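Local coordinates for protein NAD(P)-dependent oxidoreductase (Pseudomonas putida, PDB 7A3W) that reduces imines with NADPH as the hydride donor and probably also supports conjugate reduction and reductive amination, at residues S12-G17 against I68-I73; D105-I110 against D169-T174. All blocks are in the same frame, centred on the assembly; numbering follows the deposited sequence.

Interaction 1. Residues S12-G17 against I68-I73; sequences SVLGLG and IIICMI. With NDP (NADPH dihydro-nicotinamide-adenine-dinucleotide phosphate), chain F.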
ATOM      1  N   SER B  12     -10.925  15.633 -29.340  1.00 16.12           N
ATOM      2  CA  SER B  12     -12.247  15.012 -29.102  1.00 17.04           C
ATOM      3  C   SER B  12     -12.140  14.092 -27.876  1.00 17.82           C
ATOM      4  O   SER B  12     -11.078  13.487 -27.666  1.00 17.49           O
ATOM      5  CB  SER B  12     -12.753  14.290 -30.316  1.00 17.23           C
ATOM      6  OG  SER B  12     -12.997  15.185 -31.405  1.00 16.69           O
ATOM      7  N   VAL B  13     -13.175  14.089 -27.045  1.00 17.40           N
ATOM      8  CA  VAL B  13     -13.303  13.206 -25.855  1.00 16.00           C
ATOM      9  C   VAL B  13     -14.614  12.452 -26.032  1.00 15.80           C
ATOM     10  O   VAL B  13     -15.649  13.102 -26.207  1.00 17.01           O
ATOM     11  CB  VAL B  13     -13.251  14.005 -24.539  1.00 16.22           C
ATOM     12  CG1 VAL B  13     -13.517  13.126 -23.320  1.00 17.30           C
ATOM     13  CG2 VAL B  13     -11.925  14.770 -24.400  1.00 17.05           C
ATOM     14  N   LEU B  14     -14.546  11.130 -26.028  1.00 15.74           N
ATOM     15  CA  LEU B  14     -15.730  10.247 -26.144  1.00 16.75           C
ATOM     16  C   LEU B  14     -15.876   9.529 -24.800  1.00 16.17           C
ATOM     17  O   LEU B  14     -14.978   8.804 -24.409  1.00 15.61           O
ATOM     18  CB  LEU B  14     -15.529   9.253 -27.287  1.00 18.48           C
ATOM     19  CG  LEU B  14     -15.694   9.798 -28.703  1.00 18.94           C
ATOM     20  CD1 LEU B  14     -14.579  10.761 -29.066  1.00 19.32           C
ATOM     21  CD2 LEU B  14     -15.742   8.643 -29.700  1.00 21.00           C
ATOM     22  N   GLY B  15     -16.983   9.771 -24.112  1.00 16.81           N
ATOM     23  CA  GLY B  15     -17.267   9.264 -22.762  1.00 16.60           C
ATOM     24  C   GLY B  15     -17.151  10.412 -21.796  1.00 18.30           C
ATOM     25  O   GLY B  15     -16.017  10.923 -21.605  1.00 18.95           O
ATOM     26  N   LEU B  16     -18.272  10.863 -21.242  1.00 17.76           N
ATOM     27  CA  LEU B  16     -18.282  12.017 -20.308  1.00 17.05           C
ATOM     28  C   LEU B  16     -18.797  11.559 -18.945  1.00 17.42           C
ATOM     29  O   LEU B  16     -19.578  12.292 -18.326  1.00 16.50           O
ATOM     30  CB  LEU B  16     -19.129  13.161 -20.875  1.00 17.60           C
ATOM     31  CG  LEU B  16     -18.745  13.654 -22.261  1.00 18.40           C
ATOM     32  CD1 LEU B  16     -19.767  14.664 -22.760  1.00 18.74           C
ATOM     33  CD2 LEU B  16     -17.337  14.243 -22.249  1.00 17.73           C
ATOM     34  N   GLY B  17     -18.332  10.411 -18.456  1.00 16.83           N
ATOM     35  CA  GLY B  17     -18.576  10.006 -17.062  1.00 15.95           C
ATOM     36  C   GLY B  17     -17.738  10.796 -16.078  1.00 16.62           C
ATOM     37  O   GLY B  17     -17.287  11.973 -16.396  1.00 16.43           O
ATOM     38  N   ILE B  68      -8.150  11.905 -30.549  1.00 17.40           N
ATOM     39  CA  ILE B  68      -9.442  11.343 -30.090  1.00 17.62           C
ATOM     40  C   ILE B  68      -9.182  10.553 -28.803  1.00 15.87           C
ATOM     41  O   ILE B  68      -8.586   9.453 -28.870  1.00 16.48           O
ATOM     42  CB  ILE B  68     -10.055  10.427 -31.156  1.00 17.90           C
ATOM     43  CG1 ILE B  68     -10.023  10.982 -32.586  1.00 19.74           C
ATOM     44  CG2 ILE B  68     -11.448  10.015 -30.697  1.00 18.49           C
ATOM     45  CD1 ILE B  68     -10.608  12.373 -32.759  1.00 19.36           C
ATOM     46  N   ILE B  69      -9.670  11.054 -27.676  1.00 16.15           N
ATOM     47  CA  ILE B  69      -9.439  10.438 -26.335  1.00 16.20           C
ATOM     48  C   ILE B  69     -10.700   9.671 -25.952  1.00 16.18           C
ATOM     49  O   ILE B  69     -11.779  10.260 -25.988  1.00 18.15           O
ATOM     50  CB  ILE B  69      -9.071  11.501 -25.296  1.00 16.90           C
ATOM     51  CG1 ILE B  69      -7.746  12.174 -25.660  1.00 19.11           C
ATOM     52  CG2 ILE B  69      -9.055  10.894 -23.906  1.00 16.32           C
ATOM     53  CD1 ILE B  69      -7.535  13.482 -24.947  1.00 21.67           C
ATOM     54  N   ILE B  70     -10.558   8.397 -25.626  1.00 15.75           N
ATOM     55  CA  ILE B  70     -11.707   7.513 -25.279  1.00 15.77           C
ATOM     56  C   ILE B  70     -11.675   7.294 -23.771  1.00 16.48           C
ATOM     57  O   ILE B  70     -10.615   6.935 -23.244  1.00 17.72           O
ATOM     58  CB  ILE B  70     -11.609   6.169 -26.002  1.00 15.96           C
ATOM     59  CG1 ILE B  70     -11.268   6.305 -27.481  1.00 16.07           C
ATOM     60  CG2 ILE B  70     -12.898   5.364 -25.776  1.00 17.24           C
ATOM     61  CD1 ILE B  70     -12.238   7.152 -28.269  1.00 16.46           C
ATOM     62  N   CYS B  71     -12.776   7.519 -23.086  1.00 16.19           N
ATOM     63  CA  CYS B  71     -12.879   7.266 -21.631  1.00 16.25           C
ATOM     64  C   CYS B  71     -14.280   6.757 -21.314  1.00 17.10           C
ATOM     65  O   CYS B  71     -15.035   7.413 -20.585  1.00 18.33           O
ATOM     66  CB  CYS B  71     -12.537   8.501 -20.817  1.00 18.14           C
ATOM     67  SG  CYS B  71     -12.145   8.055 -19.114  1.00 19.23           S
ATOM     68  N   MET B  72     -14.606   5.621 -21.882  1.00 18.59           N
ATOM     69  CA  MET B  72     -15.899   4.946 -21.644  1.00 19.49           C
ATOM     70  C   MET B  72     -15.678   3.888 -20.559  1.00 18.23           C
ATOM     71  O   MET B  72     -14.557   3.687 -20.096  1.00 16.74           O
ATOM     72  CB  MET B  72     -16.417   4.296 -22.929  1.00 22.31           C
ATOM     73  CG  MET B  72     -16.855   5.290 -23.977  1.00 26.62           C
ATOM     74  SD  MET B  72     -16.861   4.561 -25.640  1.00 28.25           S
ATOM     75  CE  MET B  72     -16.551   6.037 -26.598  1.00 36.13           C
ATOM     76  N   ILE B  73     -16.748   3.238 -20.114  1.00 16.36           N
ATOM     77  CA  ILE B  73     -16.666   2.340 -18.944  1.00 17.22           C
ATOM     78  C   ILE B  73     -15.587   1.278 -19.210  1.00 16.52           C
ATOM     79  O   ILE B  73     -14.854   0.911 -18.284  1.00 16.63           O
ATOM     80  CB  ILE B  73     -18.039   1.731 -18.602  1.00 17.78           C
ATOM     81  CG1 ILE B  73     -17.960   0.944 -17.290  1.00 19.61           C
ATOM     82  CG2 ILE B  73     -18.578   0.909 -19.777  1.00 17.86           C
ATOM     83  CD1 ILE B  73     -17.346   1.734 -16.155  1.00 21.15           C
TER
HETATM   84  PA  NDP F 301     -18.528   6.351 -15.348  1.00 18.66           P
HETATM   85  O1A NDP F 301     -18.659   7.679 -14.660  1.00 16.23           O
HETATM   86  O2A NDP F 301     -19.409   5.176 -14.991  1.00 17.04           O
HETATM   87  O5B NDP F 301     -18.694   6.641 -16.914  1.00 19.14           O
HETATM   88  C5B NDP F 301     -18.852   5.551 -17.840  1.00 21.17           C
HETATM   89  C4B NDP F 301     -18.896   6.156 -19.218  1.00 20.90           C
HETATM   90  O4B NDP F 301     -19.028   5.096 -20.211  1.00 19.63           O
HETATM   91  C3B NDP F 301     -20.056   7.124 -19.479  1.00 19.37           C
HETATM   92  O3B NDP F 301     -19.623   8.074 -20.425  1.00 21.32           O
HETATM   93  C2B NDP F 301     -21.099   6.174 -20.044  1.00 20.08           C
HETATM   94  O2B NDP F 301     -22.130   6.745 -20.859  1.00 20.06           O
HETATM   95  C1B NDP F 301     -20.192   5.364 -20.959  1.00 19.84           C
HETATM   96  N9A NDP F 301     -20.787   4.117 -21.394  1.00 19.47           N
HETATM   97  C8A NDP F 301     -21.176   3.036 -20.649  1.00 19.91           C
HETATM   98  N7A NDP F 301     -21.691   2.074 -21.378  1.00 19.13           N
HETATM   99  C5A NDP F 301     -21.590   2.539 -22.681  1.00 19.58           C
HETATM  100  C6A NDP F 301     -21.958   1.991 -23.923  1.00 21.30           C
HETATM  101  N6A NDP F 301     -22.498   0.776 -24.076  1.00 21.94           N
HETATM  102  N1A NDP F 301     -21.722   2.734 -25.024  1.00 22.91           N
HETATM  103  C2A NDP F 301     -21.178   3.952 -24.887  1.00 24.09           C
HETATM  104  N3A NDP F 301     -20.810   4.581 -23.780  1.00 22.74           N
HETATM  105  C4A NDP F 301     -21.045   3.808 -22.701  1.00 20.67           C
HETATM  106  O3  NDP F 301     -17.030   5.807 -15.359  1.00 17.32           O
HETATM  107  PN  NDP F 301     -15.683   6.665 -15.129  1.00 16.47           P
HETATM  108  O1N NDP F 301     -15.483   6.686 -13.660  1.00 16.49           O
HETATM  109  O2N NDP F 301     -15.773   7.980 -15.845  1.00 15.87           O
HETATM  110  O5D NDP F 301     -14.605   5.678 -15.747  1.00 16.59           O
HETATM  111  C5D NDP F 301     -14.324   5.591 -17.160  1.00 16.96           C
HETATM  112  C4D NDP F 301     -13.109   4.719 -17.349  1.00 16.65           C
HETATM  113  O4D NDP F 301     -11.948   5.345 -16.738  1.00 17.25           O
HETATM  114  C3D NDP F 301     -13.202   3.303 -16.750  1.00 15.38           C
HETATM  115  O3D NDP F 301     -12.713   2.359 -17.693  1.00 14.46           O
HETATM  116  C2D NDP F 301     -12.381   3.422 -15.480  1.00 17.01           C
HETATM  117  O2D NDP F 301     -11.876   2.159 -15.067  1.00 16.43           O
HETATM  118  C1D NDP F 301     -11.315   4.447 -15.871  1.00 17.04           C
HETATM  119  N1N NDP F 301     -10.780   5.237 -14.719  1.00 18.97           N
HETATM  120  C2N NDP F 301     -11.585   5.988 -13.891  1.00 18.78           C
HETATM  121  C3N NDP F 301     -11.098   6.569 -12.738  1.00 22.19           C
HETATM  122  C7N NDP F 301     -11.942   7.382 -11.815  1.00 23.13           C
HETATM  123  O7N NDP F 301     -11.438   7.744 -10.752  1.00 20.57           O
HETATM  124  N7N NDP F 301     -13.172   7.744 -12.141  1.00 21.95           N
HETATM  125  C4N NDP F 301      -9.657   6.451 -12.428  1.00 21.49           C
HETATM  126  C5N NDP F 301      -8.896   5.671 -13.371  1.00 20.70           C
HETATM  127  C6N NDP F 301      -9.423   5.212 -14.488  1.00 19.51           C
HETATM  128  P2B NDP F 301     -23.424   7.317 -20.076  1.00 19.65           P
HETATM  129  O1X NDP F 301     -23.837   6.188 -19.134  1.00 19.85           O
HETATM  130  O2X NDP F 301     -23.066   8.639 -19.434  1.00 18.01           O
HETATM  131  O3X NDP F 301     -24.358   7.470 -21.257  1.00 19.16           O
HETATM  132  O   HOH W   1     -15.769   8.919 -18.353  1.00 18.06           O
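Leu14 carries most of the side-chain contact with 68-73. Its CG, anti to the carbonyl carbon and beside the backbone N (chi1 -76°), holds CD1 against Ile68 CG2 at 3.6 Å, while CD2 lies beside Ile70 CD1. Met72 reaches back with an extended chain, and its CE presses on Leu14 CB at 3.4 Å, tighter than usual for two carbons. An alanine in place of Leu14 would keep CB against Met72 CE but would probably open a gap beside Ile68 CG2 and weaken the packing on Ile70 CD1. On the same face, Ser12 CB touches Ile68 CD1. Ser12 OG is hydrogen-bonded to Ala61 O and Ser65 OG.

Three backbone bonds hold the parallel strands together, with N-H...O angles all above 165°. Ile69 N donates to Ser12 O (2.8 Å), Leu14 N to Ile69 O (2.9 Å) and Cys71 N to Leu14 O (2.9 Å). Val13 and Ile69 point to the other face, where helix 18-29 covers Ile69.

Beyond the strands both segments turn to NADPH. A side chain on Gly15 would run into Cys71 O, and one on Gly17 into the cofactor. A water donates to Cys71 O (2.8 Å) and to cofactor O2N (2.7 Å), with a weak bond from Gly17 N. Ile73 O accepts from cofactor O3D. Gly15 and Gly17, with Gly20, fit the GxGxxG motif, the strand-turn-helix of a Rossmann fold.

Interaction 2. Residues D105-I110 against D169-T174; sequences DDVERI and DPTACT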
ATOM      1  N   ASP B 105      -6.801  -8.580 -24.937  1.00 18.99           N
ATOM      2  CA  ASP B 105      -7.588  -9.052 -26.103  1.00 21.41           C
ATOM      3  C   ASP B 105      -8.387  -7.885 -26.716  1.00 18.09           C
ATOM      4  O   ASP B 105      -8.380  -7.725 -27.963  1.00 20.71           O
ATOM      5  CB  ASP B 105      -8.519 -10.208 -25.712  1.00 24.22           C
ATOM      6  CG  ASP B 105      -7.815 -11.500 -25.313  1.00 31.02           C
ATOM      7  OD1 ASP B 105      -6.588 -11.476 -25.085  1.00 39.21           O
ATOM      8  OD2 ASP B 105      -8.502 -12.552 -25.237  1.00 38.56           O
ATOM      9  N   ASP B 106      -9.018  -7.055 -25.891  1.00 18.12           N
ATOM     10  CA  ASP B 106      -9.740  -5.845 -26.347  1.00 17.41           C
ATOM     11  C   ASP B 106      -8.758  -4.933 -27.079  1.00 16.76           C
ATOM     12  O   ASP B 106      -9.113  -4.417 -28.143  1.00 18.05           O
ATOM     13  CB  ASP B 106     -10.336  -5.015 -25.206  1.00 19.22           C
ATOM     14  CG  ASP B 106     -11.475  -5.659 -24.437  1.00 20.86           C
ATOM     15  OD1 ASP B 106     -12.248  -6.378 -25.049  1.00 21.60           O
ATOM     16  OD2 ASP B 106     -11.568  -5.401 -23.211  1.00 24.38           O
ATOM     17  N   VAL B 107      -7.573  -4.730 -26.515  1.00 16.85           N
ATOM     18  CA  VAL B 107      -6.569  -3.777 -27.073  1.00 17.36           C
ATOM     19  C   VAL B 107      -6.179  -4.277 -28.460  1.00 18.34           C
ATOM     20  O   VAL B 107      -6.114  -3.481 -29.388  1.00 18.15           O
ATOM     21  CB  VAL B 107      -5.341  -3.671 -26.160  1.00 16.24           C
ATOM     22  CG1 VAL B 107      -4.211  -2.917 -26.836  1.00 16.57           C
ATOM     23  CG2 VAL B 107      -5.709  -3.076 -24.812  1.00 17.01           C
ATOM     24  N   GLU B 108      -5.953  -5.585 -28.587  1.00 19.15           N
ATOM     25  CA  GLU B 108      -5.504  -6.187 -29.864  1.00 20.29           C
ATOM     26  C   GLU B 108      -6.588  -5.961 -30.925  1.00 19.75           C
ATOM     27  O   GLU B 108      -6.243  -5.519 -32.040  1.00 21.98           O
ATOM     28  CB  GLU B 108      -5.132  -7.653 -29.681  1.00 22.89           C
ATOM     29  CG  GLU B 108      -3.783  -7.817 -29.009  1.00 25.32           C
ATOM     30  CD  GLU B 108      -3.232  -9.218 -28.862  1.00 30.78           C
ATOM     31  OE1 GLU B 108      -4.035 -10.182 -28.798  1.00 34.60           O
ATOM     32  OE2 GLU B 108      -1.993  -9.335 -28.820  1.00 37.16           O
ATOM     33  N   ARG B 109      -7.853  -6.246 -30.600  0.50 20.19           N
ATOM     34  CA  ARG B 109      -9.007  -6.057 -31.520  0.50 20.18           C
ATOM     35  C   ARG B 109      -9.114  -4.580 -31.918  0.50 19.51           C
ATOM     36  O   ARG B 109      -9.263  -4.294 -33.127  0.50 18.21           O
ATOM     37  CB  ARG B 109     -10.297  -6.562 -30.873  0.50 20.67           C
ATOM     38  CG  ARG B 109     -10.371  -8.078 -30.768  0.50 22.81           C
ATOM     39  CD  ARG B 109     -11.756  -8.571 -30.402  0.50 23.69           C
ATOM     40  NE  ARG B 109     -11.830 -10.023 -30.462  0.50 25.42           N
ATOM     41  N   ILE B 110      -9.006  -3.678 -30.946  1.00 19.29           N
ATOM     42  CA  ILE B 110      -9.158  -2.219 -31.194  1.00 18.09           C
ATOM     43  C   ILE B 110      -8.011  -1.736 -32.076  1.00 17.99           C
ATOM     44  O   ILE B 110      -8.309  -1.049 -33.073  1.00 17.54           O
ATOM     45  CB  ILE B 110      -9.275  -1.432 -29.890  1.00 17.54           C
ATOM     46  CG1 ILE B 110     -10.598  -1.759 -29.203  1.00 18.08           C
ATOM     47  CG2 ILE B 110      -9.134   0.056 -30.138  1.00 18.03           C
ATOM     48  CD1 ILE B 110     -10.624  -1.385 -27.735  1.00 17.92           C
ATOM     49  N   ASP B 169       4.564  -1.186 -28.128  1.00 19.17           N
ATOM     50  CA  ASP B 169       3.545  -2.250 -28.285  1.00 20.53           C
ATOM     51  C   ASP B 169       2.237  -1.726 -27.707  1.00 20.59           C
ATOM     52  O   ASP B 169       2.166  -1.407 -26.530  1.00 20.19           O
ATOM     53  CB  ASP B 169       3.986  -3.541 -27.620  1.00 21.15           C
ATOM     54  CG  ASP B 169       3.093  -4.725 -27.914  1.00 22.89           C
ATOM     55  OD1 ASP B 169       1.920  -4.529 -28.270  1.00 23.20           O
ATOM     56  OD2 ASP B 169       3.624  -5.838 -27.847  1.00 26.21           O
ATOM     57  N   PRO B 170       1.152  -1.601 -28.491  1.00 22.11           N
ATOM     58  CA  PRO B 170      -0.124  -1.157 -27.936  1.00 20.95           C
ATOM     59  C   PRO B 170      -0.567  -1.977 -26.712  1.00 18.72           C
ATOM     60  O   PRO B 170      -1.223  -1.419 -25.844  1.00 17.87           O
ATOM     61  CB  PRO B 170      -1.110  -1.320 -29.107  1.00 21.74           C
ATOM     62  CG  PRO B 170      -0.387  -2.128 -30.150  1.00 22.10           C
ATOM     63  CD  PRO B 170       1.082  -1.863 -29.936  1.00 23.71           C
ATOM     64  N   THR B 171      -0.172  -3.255 -26.624  1.00 19.81           N
ATOM     65  CA  THR B 171      -0.588  -4.160 -25.524  1.00 19.55           C
ATOM     66  C   THR B 171       0.313  -3.992 -24.287  1.00 20.16           C
ATOM     67  O   THR B 171       0.021  -4.640 -23.294  1.00 21.03           O
ATOM     68  CB  THR B 171      -0.624  -5.640 -25.932  1.00 20.68           C
ATOM     69  OG1 THR B 171       0.693  -6.053 -26.300  1.00 21.51           O
ATOM     70  CG2 THR B 171      -1.601  -5.926 -27.048  1.00 20.99           C
ATOM     71  N   ALA B 172       1.314  -3.115 -24.290  1.00 18.59           N
ATOM     72  CA  ALA B 172       2.268  -3.035 -23.167  1.00 21.21           C
ATOM     73  C   ALA B 172       1.572  -2.400 -21.957  1.00 21.70           C
ATOM     74  O   ALA B 172       1.838  -2.829 -20.811  1.00 23.17           O
ATOM     75  CB  ALA B 172       3.500  -2.262 -23.569  1.00 21.41           C
ATOM     76  N   CYS B 173       0.705  -1.407 -22.189  1.00 18.96           N
ATOM     77  CA  CYS B 173       0.140  -0.576 -21.102  1.00 18.34           C
ATOM     78  C   CYS B 173      -0.729  -1.443 -20.183  1.00 18.49           C
ATOM     79  O   CYS B 173      -0.574  -1.354 -18.919  1.00 19.20           O
ATOM     80  CB  CYS B 173      -0.627   0.610 -21.682  1.00 18.51           C
ATOM     81  SG  CYS B 173      -1.493   1.568 -20.423  1.00 21.65           S
ATOM     82  N   THR B 174      -1.640  -2.220 -20.752  1.00 18.83           N
ATOM     83  CA  THR B 174      -2.719  -2.907 -19.988  1.00 19.08           C
ATOM     84  C   THR B 174      -2.156  -3.782 -18.861  1.00 19.67           C
ATOM     85  O   THR B 174      -2.641  -3.696 -17.735  1.00 17.17           O
ATOM     86  CB  THR B 174      -3.685  -3.645 -20.923  1.00 20.98           C
ATOM     87  OG1 THR B 174      -4.521  -2.615 -21.438  1.00 22.52           O
ATOM     88  CG2 THR B 174      -4.546  -4.674 -20.223  1.00 20.07           C
TER
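Val107 of helix 104-116 packs against the turn that leads into helix 173-200. This turn is an Asx turn made by Asp169. The long helix that follows joins the Rossmann-type NADPH domain to the helical C-terminal domain, as in other imine reductases. No hydrogen bond crosses between the two segments, so the contact rests on van der Waals packing.

The closely packed part centres on the two methyls of Val107. CG1 is anti to the backbone N (chi1 169°), and it meets Pro170 O at 3.5 Å. Pro170 CB and Thr171 CG2 lie a little farther from the same methyl, at 4.2 and 4.0 Å. Val107 CG2 meets Thr174 OG1, in the first turn of helix 173-200, at 3.6 Å. The side chains of Val107 and Thr174 slide past each other in opposite directions. Val107 also touches Tyr121 and Asp123 of strand 120-126 and Lys75 of helix 75-83. Thr174 OG1 has a weak hydrogen bond to Asp123 OD2.

The other side is smaller and open to solvent. Glu108 is exposed and covered far less than Val107, and it touches mainly through Glu108 CG on Thr171 CG2 at 3.5 Å. The carboxylate has no polar partner in 169-174. Its OE2 stays 6.2 Å from Asp169 OD1, and the like charges would probably discourage a closer approach.

Ser143 OG braces the turn from outside, bonded to both Asp169 O and Cys173 N. Within the turn, Asp169 OD1 is gripped by two donors of one residue. Thr171 N (3.0 Å) and Thr171 OG1 both reach it from the same face of the carboxylate, 45° and 59° out of its plane.

Overall arrangement
The two contacts follow each other along the chain: both segments of interaction 1 precede those of interaction 2. Their centres are about 17 Å apart, their nearest atoms about 7 Å, and they do not touch. Interaction 1 joins neighbouring parallel strands 10-14 and 67-70 within the sheet of the NAD-binding domain. Interaction 2 sets helix 104-116 of that domain against the turn and first residues leading into helix 173-200, which runs on into the C-terminal domain. Helix 75-83 links them: it packs on Ile70 and Met72 in the first and on Val107 and Thr174 in the second. One contact thus builds part of the cofactor site, and the other joins the cofactor domain to the interdomain helix.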